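Local coordinates for protein histidine--tRNA ligase (PDB 1QE0) that joins L-histidine to its cognate tRNA(His) at the expense of ATP, as a homodimeric class II aminoacyl-tRNA synthetase, at residues A[31-36]-A[140-145]; A[129-134]-A[302-307]; A[20-25]-A[152-157]; A[146-151]-A[267-272]. All blocks are in the same frame, centred on the assembly; numbering follows the deposited sequence.

Interaction 1 (A[31-36]-A[140-145]); sequences TFYNYK and DAEVLA
Helix 13-33 and the short strand after it have the topology of class II motif 1; the C-terminal end of helix 13-33 and the turn after it meet helix 137-153 in the dimer interface. Y33, in the last helical turn, points toward helix 137-153 with CG anti to its carbonyl carbon. Y33 CD1 lies 4.1 Å from E142 CG as the two side chains slide past each other in opposite directions, with ring and carboxylate planes nearly perpendicular, and the Y33 hydroxyl is hydrogen-bonded to H149 one turn beyond A145. N34 then ends the helix as the positive-phi C-prime residue of a Schellman motif, and Y35 after it again points toward 140-145. Y35, also with CG anti to the carbonyl carbon (chi1 -79°), meets the extended E142 tip to tip. Y35 OH donates to E142 OE1 at 2.8 Å, approaching nearly along the C-O axis, while V143 CG1 lies 3.7 Å from Y35 OH. The other carboxylate oxygen, E142 OE2, takes K103 together with R353 and Y363 of the second subunit. This buried carboxylate is therefore held at both oxygens, and the two basic groups would favour its ionised form. K36 enters the strand beside 102-111, and its side chain turns back on the helix end: K36 NZ donates to N34 OD1 at 2.7 Å, nearly along the C=O axis.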
loop_
_atom_site.group_PDB
_atom_site.type_symbol
_atom_site.label_atom_id
_atom_site.label_comp_id
_atom_site.label_asym_id
_atom_site.label_seq_id
_atom_site.Cartn_x
_atom_site.Cartn_y
_atom_site.Cartn_z
ATOM N N THR A 31 -7.166 10.850 -0.632
ATOM C CA THR A 31 -6.866 12.104 0.013
ATOM C C THR A 31 -7.894 13.179 -0.389
ATOM O O THR A 31 -8.430 13.901 0.449
ATOM C CB THR A 31 -5.439 12.444 -0.362
ATOM O OG1 THR A 31 -4.585 11.962 0.660
ATOM C CG2 THR A 31 -5.225 13.881 -0.611
ATOM N N PHE A 32 -8.248 13.193 -1.668
ATOM C CA PHE A 32 -9.201 14.146 -2.219
ATOM C C PHE A 32 -10.597 13.839 -1.696
ATOM O O PHE A 32 -11.407 14.734 -1.504
ATOM C CB PHE A 32 -9.212 14.063 -3.758
ATOM C CG PHE A 32 -7.874 14.170 -4.391
ATOM C CD1 PHE A 32 -7.668 13.681 -5.649
ATOM C CD2 PHE A 32 -6.795 14.730 -3.719
ATOM C CE1 PHE A 32 -6.385 13.738 -6.239
ATOM C CE2 PHE A 32 -5.516 14.789 -4.302
ATOM C CZ PHE A 32 -5.321 14.293 -5.560
ATOM N N TYR A 33 -10.889 12.561 -1.508
ATOM C CA TYR A 33 -12.202 12.131 -1.034
ATOM C C TYR A 33 -12.264 12.111 0.464
ATOM O O TYR A 33 -13.342 11.947 1.037
ATOM C CB TYR A 33 -12.525 10.748 -1.562
ATOM C CG TYR A 33 -12.761 10.749 -3.040
ATOM C CD1 TYR A 33 -14.062 10.800 -3.537
ATOM C CD2 TYR A 33 -11.686 10.777 -3.954
ATOM C CE1 TYR A 33 -14.307 10.901 -4.902
ATOM C CE2 TYR A 33 -11.913 10.877 -5.332
ATOM C CZ TYR A 33 -13.232 10.954 -5.792
ATOM O OH TYR A 33 -13.505 11.209 -7.104
ATOM N N ASN A 34 -11.092 12.159 1.089
ATOM C CA ASN A 34 -11.001 12.186 2.532
ATOM C C ASN A 34 -11.258 10.853 3.248
ATOM O O ASN A 34 -11.838 10.833 4.358
ATOM C CB ASN A 34 -11.907 13.287 3.072
ATOM C CG ASN A 34 -11.684 13.556 4.526
ATOM O OD1 ASN A 34 -10.552 13.542 4.998
ATOM N ND2 ASN A 34 -12.767 13.788 5.265
ATOM N N TYR A 35 -10.863 9.742 2.610
ATOM C CA TYR A 35 -10.991 8.429 3.229
ATOM C C TYR A 35 -9.633 8.157 3.851
ATOM O O TYR A 35 -8.603 8.504 3.261
ATOM C CB TYR A 35 -11.296 7.373 2.205
ATOM C CG TYR A 35 -12.730 7.365 1.819
ATOM C CD1 TYR A 35 -13.559 6.300 2.146
ATOM C CD2 TYR A 35 -13.278 8.422 1.153
ATOM C CE1 TYR A 35 -14.917 6.301 1.802
ATOM C CE2 TYR A 35 -14.643 8.438 0.812
ATOM C CZ TYR A 35 -15.451 7.373 1.142
ATOM O OH TYR A 35 -16.796 7.414 0.832
ATOM N N LYS A 36 -9.628 7.579 5.052
ATOM C CA LYS A 36 -8.400 7.289 5.784
ATOM C C LYS A 36 -8.045 5.796 5.775
ATOM O O LYS A 36 -8.929 4.954 5.870
ATOM C CB LYS A 36 -8.562 7.789 7.203
ATOM C CG LYS A 36 -9.251 9.148 7.320
ATOM C CD LYS A 36 -8.449 10.320 6.752
ATOM C CE LYS A 36 -9.117 11.653 7.091
ATOM N NZ LYS A 36 -8.439 12.827 6.454
ATOM N N ASP A 140 -23.725 7.922 -1.427
ATOM C CA ASP A 140 -23.727 6.909 -2.459
ATOM C C ASP A 140 -23.107 7.515 -3.694
ATOM O O ASP A 140 -22.154 6.965 -4.248
ATOM C CB ASP A 140 -25.162 6.514 -2.784
ATOM C CG ASP A 140 -25.754 5.598 -1.760
ATOM O OD1 ASP A 140 -26.377 4.610 -2.172
ATOM O OD2 ASP A 140 -25.589 5.844 -0.552
ATOM N N ALA A 141 -23.631 8.660 -4.122
ATOM C CA ALA A 141 -23.089 9.325 -5.299
ATOM C C ALA A 141 -21.577 9.521 -5.136
ATOM O O ALA A 141 -20.823 9.221 -6.059
ATOM C CB ALA A 141 -23.785 10.653 -5.557
ATOM N N GLU A 142 -21.127 9.935 -3.949
ATOM C CA GLU A 142 -19.690 10.143 -3.726
ATOM C C GLU A 142 -18.870 8.881 -3.952
ATOM O O GLU A 142 -17.772 8.964 -4.539
ATOM C CB GLU A 142 -19.397 10.654 -2.321
ATOM C CG GLU A 142 -17.918 10.772 -2.030
ATOM C CD GLU A 142 -17.645 11.046 -0.573
ATOM O OE1 GLU A 142 -17.471 10.059 0.178
ATOM O OE2 GLU A 142 -17.605 12.235 -0.181
ATOM N N VAL A 143 -19.380 7.725 -3.491
ATOM C CA VAL A 143 -18.634 6.511 -3.700
ATOM C C VAL A 143 -18.715 6.036 -5.122
ATOM O O VAL A 143 -17.768 5.410 -5.597
ATOM C CB VAL A 143 -18.951 5.373 -2.738
ATOM C CG1 VAL A 143 -19.382 5.887 -1.377
ATOM C CG2 VAL A 143 -19.880 4.402 -3.339
ATOM N N LEU A 144 -19.802 6.369 -5.832
ATOM C CA LEU A 144 -19.943 5.942 -7.249
ATOM C C LEU A 144 -19.107 6.804 -8.164
ATOM O O LEU A 144 -18.536 6.315 -9.123
ATOM C CB LEU A 144 -21.379 5.973 -7.739
ATOM C CG LEU A 144 -22.297 4.948 -7.093
ATOM C CD1 LEU A 144 -23.711 5.290 -7.489
ATOM C CD2 LEU A 144 -21.931 3.548 -7.483
ATOM N N ALA A 145 -19.056 8.094 -7.880
ATOM C CA ALA A 145 -18.252 9.011 -8.652
ATOM C C ALA A 145 -16.781 8.596 -8.447
ATOM O O ALA A 145 -15.963 8.662 -9.380
ATOM C CB ALA A 145 -18.477 10.402 -8.149
#

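Interaction 2 (A[129-134]-A[302-307]); sequences VEAIGA and TGIGFA
Two signature elements of the class II catalytic fold lie side by side here: the second strand of motif 2 (129-132) and the strand of motif 3 (302-307), antiparallel at 173° within the central sheet. Backbone hydrogen bonds form the ladder. A131 and I304 make its tightest rung, with A131 N to I304 O at 2.8 Å, almost straight at 176°, and I304 N returning to A131 O at 3.0 Å. Past the end of strand 129-132, G133 N still donates to T302 O at 2.8 Å. The bonds of the V129-F306 pair are longer: F306 N reaches V129 O at 3.2 Å within the carbonyl plane, whereas V129 N approaches F306 O from above its plane.

Glycines shape the non-hydrogen-bonded pairs. G305 faces E130 and G303 faces I132, and the main chains come close there, with 4.2 Å between E130 CA and G305 CA. On this side E130 bends back at chi2 (-71°) over the glycine, its OE2 hydrogen-bonded to Y289. Helix 82-91 also lies on this face, the one on which class II synthetases generally hold their substrates.

Apolar contacts occupy the face bearing V129, A131, I304 and F306, against helix 137-153. I304 CG2 sits beside A131 CB. F306 has its CG in the crowded position between backbone N and carbonyl carbon. V129 crosses the F306 ring obliquely, with both methyls on the same side of its plane: V129 CG1 lies 3.6 Å from F306 CZ and V129 CG2 3.5 Å from F306 CE2.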
loop_
_atom_site.group_PDB
_atom_site.type_symbol
_atom_site.label_atom_id
_atom_site.label_comp_id
_atom_site.label_asym_id
_atom_site.label_seq_id
_atom_site.Cartn_x
_atom_site.Cartn_y
_atom_site.Cartn_z
ATOM N N VAL A 129 -13.106 0.527 0.029
ATOM C CA VAL A 129 -13.485 1.640 0.895
ATOM C C VAL A 129 -14.782 1.297 1.591
ATOM O O VAL A 129 -15.549 0.481 1.107
ATOM C CB VAL A 129 -13.691 2.975 0.173
ATOM C CG1 VAL A 129 -12.699 3.124 -0.904
ATOM C CG2 VAL A 129 -15.144 3.152 -0.289
ATOM N N GLU A 130 -15.020 1.933 2.728
ATOM C CA GLU A 130 -16.229 1.724 3.517
ATOM C C GLU A 130 -16.587 3.050 4.130
ATOM O O GLU A 130 -15.746 3.679 4.762
ATOM C CB GLU A 130 -15.980 0.791 4.695
ATOM C CG GLU A 130 -15.600 -0.608 4.366
ATOM C CD GLU A 130 -16.744 -1.368 3.797
ATOM O OE1 GLU A 130 -16.486 -2.322 3.023
ATOM O OE2 GLU A 130 -17.897 -1.007 4.127
ATOM N N ALA A 131 -17.802 3.514 3.886
ATOM C CA ALA A 131 -18.270 4.737 4.491
ATOM C C ALA A 131 -19.379 4.221 5.425
ATOM O O ALA A 131 -20.336 3.607 4.961
ATOM C CB ALA A 131 -18.824 5.654 3.427
ATOM N N ILE A 132 -19.205 4.342 6.736
ATOM C CA ILE A 132 -20.229 3.873 7.680
ATOM C C ILE A 132 -20.806 5.020 8.552
ATOM O O ILE A 132 -20.099 5.941 8.967
ATOM C CB ILE A 132 -19.673 2.767 8.594
ATOM C CG1 ILE A 132 -18.834 1.786 7.794
ATOM C CG2 ILE A 132 -20.789 1.968 9.247
ATOM C CD1 ILE A 132 -17.833 0.997 8.669
ATOM N N GLY A 133 -22.109 4.986 8.782
ATOM C CA GLY A 133 -22.746 5.994 9.588
ATOM C C GLY A 133 -23.394 7.176 8.901
ATOM O O GLY A 133 -23.429 8.255 9.486
ATOM N N ALA A 134 -23.928 7.015 7.693
ATOM C CA ALA A 134 -24.581 8.144 7.035
ATOM C C ALA A 134 -25.378 7.747 5.821
ATOM O O ALA A 134 -24.968 8.056 4.699
ATOM C CB ALA A 134 -23.560 9.192 6.646
ATOM N N THR A 302 -25.557 2.245 9.213
ATOM C CA THR A 302 -25.777 2.026 7.788
ATOM C C THR A 302 -24.401 2.201 7.164
ATOM O O THR A 302 -23.515 2.773 7.789
ATOM C CB THR A 302 -26.755 3.077 7.184
ATOM O OG1 THR A 302 -26.763 4.283 7.974
ATOM C CG2 THR A 302 -28.138 2.521 7.128
ATOM N N GLY A 303 -24.216 1.728 5.941
ATOM C CA GLY A 303 -22.918 1.869 5.308
ATOM C C GLY A 303 -22.885 1.408 3.865
ATOM O O GLY A 303 -23.755 0.647 3.426
ATOM N N ILE A 304 -21.875 1.870 3.134
ATOM C CA ILE A 304 -21.688 1.530 1.733
ATOM C C ILE A 304 -20.203 1.360 1.526
ATOM O O ILE A 304 -19.390 2.041 2.159
ATOM C CB ILE A 304 -22.195 2.682 0.782
ATOM C CG1 ILE A 304 -22.066 2.293 -0.698
ATOM C CG2 ILE A 304 -21.453 3.965 1.057
ATOM C CD1 ILE A 304 -22.488 3.364 -1.632
ATOM N N GLY A 305 -19.852 0.472 0.615
ATOM C CA GLY A 305 -18.457 0.261 0.305
ATOM C C GLY A 305 -18.346 -0.521 -0.977
ATOM O O GLY A 305 -19.369 -0.866 -1.581
ATOM N N PHE A 306 -17.120 -0.801 -1.376
ATOM C CA PHE A 306 -16.860 -1.563 -2.565
ATOM C C PHE A 306 -15.491 -2.167 -2.363
ATOM O O PHE A 306 -14.840 -1.864 -1.356
ATOM C CB PHE A 306 -16.905 -0.683 -3.824
ATOM C CG PHE A 306 -15.872 0.429 -3.879
ATOM C CD1 PHE A 306 -14.591 0.187 -4.319
ATOM C CD2 PHE A 306 -16.220 1.725 -3.610
ATOM C CE1 PHE A 306 -13.687 1.218 -4.492
ATOM C CE2 PHE A 306 -15.325 2.765 -3.782
ATOM C CZ PHE A 306 -14.072 2.517 -4.220
ATOM N N ALA A 307 -15.083 -3.063 -3.263
ATOM C CA ALA A 307 -13.772 -3.711 -3.207
ATOM C C ALA A 307 -13.352 -3.823 -4.632
ATOM O O ALA A 307 -14.182 -3.982 -5.498
ATOM C CB ALA A 307 -13.853 -5.058 -2.597
#

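Interaction 3 (A[20-25]-A[152-157]); sequences RYIENQ and QSFGLK
F154, where the chain leaves helix 137-153, carries the close part of this contact with the middle of helix 13-33. Its ring is buried, and the Q25 amide lies flat over one face, the two planes only 3° apart. Q25 CG is anti to the backbone N (chi1 174°), and a bend at chi2 lays the amide over the ring, so that Q25 NE2 rests 3.4 Å from F154 CE1, offset toward the rim. The same NE2 donates to S153 OG at 2.9 Å, nearly within the amide plane, and more weakly to S153 O. The bond to S153 OG, supported by the weak one, is consistent with the amide being held flat on the ring. S153 OG is further tied to I150 O in the preceding turn. The other two neighbours touch the tip of the ring: Y21 reaches it end on, with Y21 CE1 in the ring plane at 3.9 Å from F154 CE1, and I22 crosses it at about a right angle, I22 CG1 being 3.8 Å from F154 CE1.

The polar rim is less enclosed. Q25 and S153, though bonded to each other, stay partly exposed, Q152 starts off away from helix 13-33 and is exposed, and beyond F154 the chain turns in a Schellman motif at G155, with positive phi. On helix 13-33, R20 and E23 form salt bridges to E37 and R39, respectively, of the second subunit. Helix 310-319, which follows the motif 3 strand, borders both segments: I22 packs on its I310 and L314, and L156, just past the turn, on L313 and L317.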
loop_
_atom_site.group_PDB
_atom_site.type_symbol
_atom_site.label_atom_id
_atom_site.label_comp_id
_atom_site.label_asym_id
_atom_site.label_seq_id
_atom_site.Cartn_x
_atom_site.Cartn_y
_atom_site.Cartn_z
ATOM N N ARG A 20 3.354 -0.293 -6.999
ATOM C CA ARG A 20 3.591 0.918 -6.221
ATOM C C ARG A 20 3.020 2.143 -6.880
ATOM O O ARG A 20 2.576 3.060 -6.199
ATOM C CB ARG A 20 5.059 1.133 -5.934
ATOM C CG ARG A 20 5.655 0.005 -5.132
ATOM C CD ARG A 20 6.977 0.432 -4.594
ATOM N NE ARG A 20 7.855 0.881 -5.665
ATOM C CZ ARG A 20 8.801 0.116 -6.166
ATOM N NH1 ARG A 20 9.580 0.546 -7.135
ATOM N NH2 ARG A 20 8.978 -1.087 -5.665
ATOM N N TYR A 21 3.043 2.177 -8.204
ATOM C CA TYR A 21 2.466 3.309 -8.918
ATOM C C TYR A 21 0.949 3.391 -8.644
ATOM O O TYR A 21 0.404 4.463 -8.307
ATOM C CB TYR A 21 2.721 3.153 -10.410
ATOM C CG TYR A 21 2.118 4.256 -11.198
ATOM C CD1 TYR A 21 0.840 4.133 -11.725
ATOM C CD2 TYR A 21 2.815 5.419 -11.431
ATOM C CE1 TYR A 21 0.278 5.123 -12.462
ATOM C CE2 TYR A 21 2.240 6.446 -12.186
ATOM C CZ TYR A 21 0.973 6.273 -12.697
ATOM O OH TYR A 21 0.396 7.224 -13.486
ATOM N N ILE A 22 0.284 2.254 -8.831
ATOM C CA ILE A 22 -1.137 2.130 -8.601
ATOM C C ILE A 22 -1.466 2.414 -7.125
ATOM O O ILE A 22 -2.288 3.275 -6.825
ATOM C CB ILE A 22 -1.595 0.740 -9.017
ATOM C CG1 ILE A 22 -1.623 0.682 -10.536
ATOM C CG2 ILE A 22 -2.951 0.414 -8.420
ATOM C CD1 ILE A 22 -1.806 -0.701 -11.095
ATOM N N GLU A 23 -0.803 1.710 -6.219
ATOM C CA GLU A 23 -1.022 1.910 -4.800
ATOM C C GLU A 23 -0.869 3.361 -4.407
ATOM O O GLU A 23 -1.711 3.881 -3.679
ATOM C CB GLU A 23 -0.062 1.072 -3.963
ATOM C CG GLU A 23 -0.254 -0.387 -4.184
ATOM C CD GLU A 23 0.843 -1.243 -3.584
ATOM O OE1 GLU A 23 1.945 -0.727 -3.258
ATOM O OE2 GLU A 23 0.581 -2.460 -3.440
ATOM N N ASN A 24 0.169 4.030 -4.901
ATOM C CA ASN A 24 0.388 5.432 -4.546
ATOM C C ASN A 24 -0.688 6.336 -5.105
ATOM O O ASN A 24 -1.157 7.256 -4.435
ATOM C CB ASN A 24 1.771 5.935 -4.963
ATOM C CG ASN A 24 2.001 7.422 -4.589
ATOM O OD1 ASN A 24 2.087 8.293 -5.459
ATOM N ND2 ASN A 24 2.128 7.701 -3.291
ATOM N N GLN A 25 -1.117 6.054 -6.322
ATOM C CA GLN A 25 -2.164 6.852 -6.945
ATOM C C GLN A 25 -3.504 6.743 -6.190
ATOM O O GLN A 25 -4.272 7.713 -6.134
ATOM C CB GLN A 25 -2.323 6.443 -8.402
ATOM C CG GLN A 25 -3.467 7.104 -9.064
ATOM C CD GLN A 25 -3.208 7.338 -10.507
ATOM O OE1 GLN A 25 -2.091 7.628 -10.902
ATOM N NE2 GLN A 25 -4.248 7.265 -11.309
ATOM N N GLN A 152 -10.860 5.750 -14.127
ATOM C CA GLN A 152 -10.596 6.723 -15.172
ATOM C C GLN A 152 -9.270 7.418 -14.940
ATOM O O GLN A 152 -8.635 7.857 -15.876
ATOM C CB GLN A 152 -11.701 7.764 -15.256
ATOM C CG GLN A 152 -13.071 7.212 -15.659
ATOM C CD GLN A 152 -14.041 8.320 -16.012
ATOM O OE1 GLN A 152 -14.188 9.292 -15.261
ATOM N NE2 GLN A 152 -14.693 8.201 -17.163
ATOM N N SER A 153 -8.799 7.467 -13.706
ATOM C CA SER A 153 -7.554 8.160 -13.461
ATOM C C SER A 153 -6.383 7.427 -14.110
ATOM O O SER A 153 -5.315 8.000 -14.334
ATOM C CB SER A 153 -7.329 8.397 -11.949
ATOM O OG SER A 153 -7.117 7.214 -11.188
ATOM N N PHE A 154 -6.584 6.153 -14.407
ATOM C CA PHE A 154 -5.518 5.372 -14.994
ATOM C C PHE A 154 -5.593 5.349 -16.501
ATOM O O PHE A 154 -4.739 4.757 -17.146
ATOM C CB PHE A 154 -5.541 3.949 -14.437
ATOM C CG PHE A 154 -5.080 3.855 -13.017
ATOM C CD1 PHE A 154 -3.725 4.034 -12.702
ATOM C CD2 PHE A 154 -5.983 3.603 -11.994
ATOM C CE1 PHE A 154 -3.275 3.959 -11.402
ATOM C CE2 PHE A 154 -5.549 3.520 -10.674
ATOM C CZ PHE A 154 -4.187 3.700 -10.373
ATOM N N GLY A 155 -6.644 5.936 -17.054
ATOM C CA GLY A 155 -6.803 5.980 -18.496
ATOM C C GLY A 155 -7.686 4.906 -19.103
ATOM O O GLY A 155 -7.826 4.840 -20.328
ATOM N N LEU A 156 -8.236 4.022 -18.276
ATOM C CA LEU A 156 -9.108 2.970 -18.781
ATOM C C LEU A 156 -10.234 3.684 -19.452
ATOM O O LEU A 156 -10.617 4.771 -19.032
ATOM C CB LEU A 156 -9.644 2.119 -17.660
ATOM C CG LEU A 156 -8.882 0.843 -17.324
ATOM C CD1 LEU A 156 -7.756 0.625 -18.297
ATOM C CD2 LEU A 156 -8.401 0.884 -15.881
ATOM N N LYS A 157 -10.806 3.066 -20.469
ATOM C CA LYS A 157 -11.844 3.756 -21.184
ATOM C C LYS A 157 -13.093 3.047 -21.578
ATOM O O LYS A 157 -14.054 3.713 -21.939
ATOM C CB LYS A 157 -11.253 4.399 -22.426
ATOM C CG LYS A 157 -11.215 5.913 -22.399
ATOM C CD LYS A 157 -10.190 6.372 -23.409
ATOM C CE LYS A 157 -8.780 6.071 -22.918
ATOM N NZ LYS A 157 -8.282 7.276 -22.258
#

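Interaction 4 (A[146-151]-A[267-272]); sequences MVMHIY and FELMMD
Helix 146-151 runs along strand 267-272 in nearly the same direction, the short axes 9.9 Å apart at closest and crossing at -23°, with V147 and L269 nearest in the backbone. No hydrogen bond joins them, and the contact is made by side chains from one side of the helix. V147 points at the strand, with CG1 in the crowded position between backbone N and carbonyl carbon and CG2 anti to the N. Both methyls reach F267 CE2, tip to tip and obliquely to the ring, V147 CG1 lying 3.6 Å from F267 CE2 and V147 CG2 3.8 Å from the same carbon.

This is helix-on-sheet packing of the class II catalytic domain: helix 137-153, which follows the motif 2 strands, packs on one face of the central sheet, running nearly along strand 265-272, which lies between 159-165 and 280-290. F267 also touches F306 of the motif 3 strand, and V147 and Y151 reach C284, so several strands share the helix.

Two residues after F267, L269 also points toward the helix and packs among V147, M148 and Y151. Its CD1 lies against the Y151 ring obliquely and comes within 3.5 Å of V147 O, while V147 CG2 is 4.0 Å from L269 CD1. M148 adds a looser contact, its thioether sulphur SD 4.4 Å from L269 CG.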
loop_
_atom_site.group_PDB
_atom_site.type_symbol
_atom_site.label_atom_id
_atom_site.label_comp_id
_atom_site.label_asym_id
_atom_site.label_seq_id
_atom_site.Cartn_x
_atom_site.Cartn_y
_atom_site.Cartn_z
ATOM N N MET A 146 -16.462 8.136 -7.231
ATOM C CA MET A 146 -15.107 7.696 -6.871
ATOM C C MET A 146 -14.694 6.422 -7.629
ATOM O O MET A 146 -13.627 6.392 -8.260
ATOM C CB MET A 146 -15.012 7.451 -5.351
ATOM C CG MET A 146 -13.651 6.960 -4.865
ATOM S SD MET A 146 -13.742 6.171 -3.236
ATOM C CE MET A 146 -13.850 7.532 -2.241
ATOM N N VAL A 147 -15.533 5.378 -7.568
ATOM C CA VAL A 147 -15.210 4.124 -8.232
ATOM C C VAL A 147 -14.988 4.412 -9.712
ATOM O O VAL A 147 -14.182 3.756 -10.352
ATOM C CB VAL A 147 -16.272 3.017 -7.971
ATOM C CG1 VAL A 147 -17.613 3.446 -8.446
ATOM C CG2 VAL A 147 -15.883 1.723 -8.662
ATOM N N MET A 148 -15.617 5.468 -10.224
ATOM C CA MET A 148 -15.449 5.840 -11.618
ATOM C C MET A 148 -14.138 6.593 -11.757
ATOM O O MET A 148 -13.347 6.363 -12.685
ATOM C CB MET A 148 -16.585 6.742 -12.051
ATOM C CG MET A 148 -16.917 6.588 -13.495
ATOM S SD MET A 148 -17.707 5.014 -13.747
ATOM C CE MET A 148 -18.655 5.413 -15.165
ATOM N N HIS A 149 -13.896 7.486 -10.809
ATOM C CA HIS A 149 -12.699 8.286 -10.810
ATOM C C HIS A 149 -11.458 7.385 -10.748
ATOM O O HIS A 149 -10.530 7.548 -11.542
ATOM C CB HIS A 149 -12.743 9.258 -9.637
ATOM C CG HIS A 149 -11.749 10.368 -9.693
ATOM N ND1 HIS A 149 -11.573 11.297 -8.711
ATOM C CD2 HIS A 149 -10.821 10.683 -10.645
ATOM C CE1 HIS A 149 -10.610 12.130 -9.017
ATOM N NE2 HIS A 149 -10.131 11.778 -10.189
ATOM N N ILE A 150 -11.438 6.423 -9.833
ATOM C CA ILE A 150 -10.267 5.545 -9.695
ATOM C C ILE A 150 -9.793 5.017 -11.041
ATOM O O ILE A 150 -8.681 5.334 -11.486
ATOM C CB ILE A 150 -10.546 4.360 -8.733
ATOM C CG1 ILE A 150 -10.534 4.871 -7.296
ATOM C CG2 ILE A 150 -9.528 3.239 -8.925
ATOM C CD1 ILE A 150 -11.209 3.943 -6.316
ATOM N N TYR A 151 -10.674 4.267 -11.704
ATOM C CA TYR A 151 -10.379 3.659 -12.987
ATOM C C TYR A 151 -10.117 4.656 -14.092
ATOM O O TYR A 151 -9.226 4.449 -14.917
ATOM C CB TYR A 151 -11.483 2.714 -13.376
ATOM C CG TYR A 151 -11.524 1.536 -12.488
ATOM C CD1 TYR A 151 -10.687 0.467 -12.704
ATOM C CD2 TYR A 151 -12.392 1.477 -11.445
ATOM C CE1 TYR A 151 -10.719 -0.648 -11.894
ATOM C CE2 TYR A 151 -12.442 0.366 -10.619
ATOM C CZ TYR A 151 -11.604 -0.696 -10.854
ATOM O OH TYR A 151 -11.674 -1.814 -10.056
ATOM N N PHE A 267 -23.983 -1.833 -7.189
ATOM C CA PHE A 267 -23.360 -1.486 -8.441
ATOM C C PHE A 267 -22.204 -2.403 -8.784
ATOM O O PHE A 267 -21.737 -3.185 -7.946
ATOM C CB PHE A 267 -22.924 -0.019 -8.459
ATOM C CG PHE A 267 -21.699 0.258 -7.653
ATOM C CD1 PHE A 267 -21.790 0.476 -6.280
ATOM C CD2 PHE A 267 -20.435 0.243 -8.260
ATOM C CE1 PHE A 267 -20.645 0.672 -5.515
ATOM C CE2 PHE A 267 -19.272 0.439 -7.503
ATOM C CZ PHE A 267 -19.382 0.650 -6.132
ATOM N N GLU A 268 -21.759 -2.289 -10.033
ATOM C CA GLU A 268 -20.676 -3.075 -10.565
ATOM C C GLU A 268 -20.116 -2.228 -11.671
ATOM O O GLU A 268 -20.891 -1.612 -12.399
ATOM C CB GLU A 268 -21.232 -4.350 -11.127
ATOM C CG GLU A 268 -20.631 -5.518 -10.444
ATOM C CD GLU A 268 -21.227 -6.831 -10.877
ATOM O OE1 GLU A 268 -21.432 -7.686 -9.984
ATOM O OE2 GLU A 268 -21.473 -7.016 -12.094
ATOM N N LEU A 269 -18.791 -2.074 -11.714
ATOM C CA LEU A 269 -18.141 -1.281 -12.754
ATOM C C LEU A 269 -17.656 -2.341 -13.700
ATOM O O LEU A 269 -17.116 -3.371 -13.264
ATOM C CB LEU A 269 -16.926 -0.515 -12.231
ATOM C CG LEU A 269 -16.626 0.838 -12.896
ATOM C CD1 LEU A 269 -15.280 1.338 -12.555
ATOM C CD2 LEU A 269 -16.716 0.753 -14.360
ATOM N N MET A 270 -17.895 -2.152 -14.989
ATOM C CA MET A 270 -17.426 -3.161 -15.908
ATOM C C MET A 270 -16.664 -2.647 -17.105
ATOM O O MET A 270 -16.735 -1.472 -17.475
ATOM C CB MET A 270 -18.525 -4.170 -16.286
ATOM C CG MET A 270 -19.896 -3.905 -15.690
ATOM S SD MET A 270 -20.895 -5.393 -15.676
ATOM C CE MET A 270 -19.957 -6.371 -14.562
ATOM N N MET A 271 -15.793 -3.535 -17.566
ATOM C CA MET A 271 -14.890 -3.319 -18.669
ATOM C C MET A 271 -15.322 -4.170 -19.820
ATOM O O MET A 271 -15.524 -5.392 -19.694
ATOM C CB MET A 271 -13.475 -3.730 -18.223
ATOM C CG MET A 271 -12.458 -4.140 -19.302
ATOM S SD MET A 271 -11.329 -2.814 -19.818
ATOM C CE MET A 271 -11.429 -1.709 -18.466
ATOM N N ASP A 272 -15.530 -3.489 -20.929
ATOM C CA ASP A 272 -15.894 -4.142 -22.159
ATOM C C ASP A 272 -14.541 -4.360 -22.830
ATOM O O ASP A 272 -13.868 -3.388 -23.216
ATOM C CB ASP A 272 -16.744 -3.207 -23.037
ATOM C CG ASP A 272 -18.137 -2.967 -22.483
ATOM O OD1 ASP A 272 -18.590 -1.793 -22.516
ATOM O OD2 ASP A 272 -18.778 -3.954 -22.050
#

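Helix 137-153 takes part in interactions 1, 3 and 4, and its sheet-facing residues also pack on the strands of interaction 2. Interactions 1, 2 and 4 are buried and touch one another; M146 lies where they converge, against Y33, Y35, V129 and F306. Interaction 3 is only partly buried. Interactions 1 and 3 join the same two helices at places whose centres are about 16 Å apart, without touching: one pairs a buried carboxylate with a tyrosine hydroxyl at the dimer interface, the other stacks an amide on a ring. Interaction 2 is chiefly backbone bonding within the sheet, whereas interaction 4, where helix meets sheet, is purely apolar.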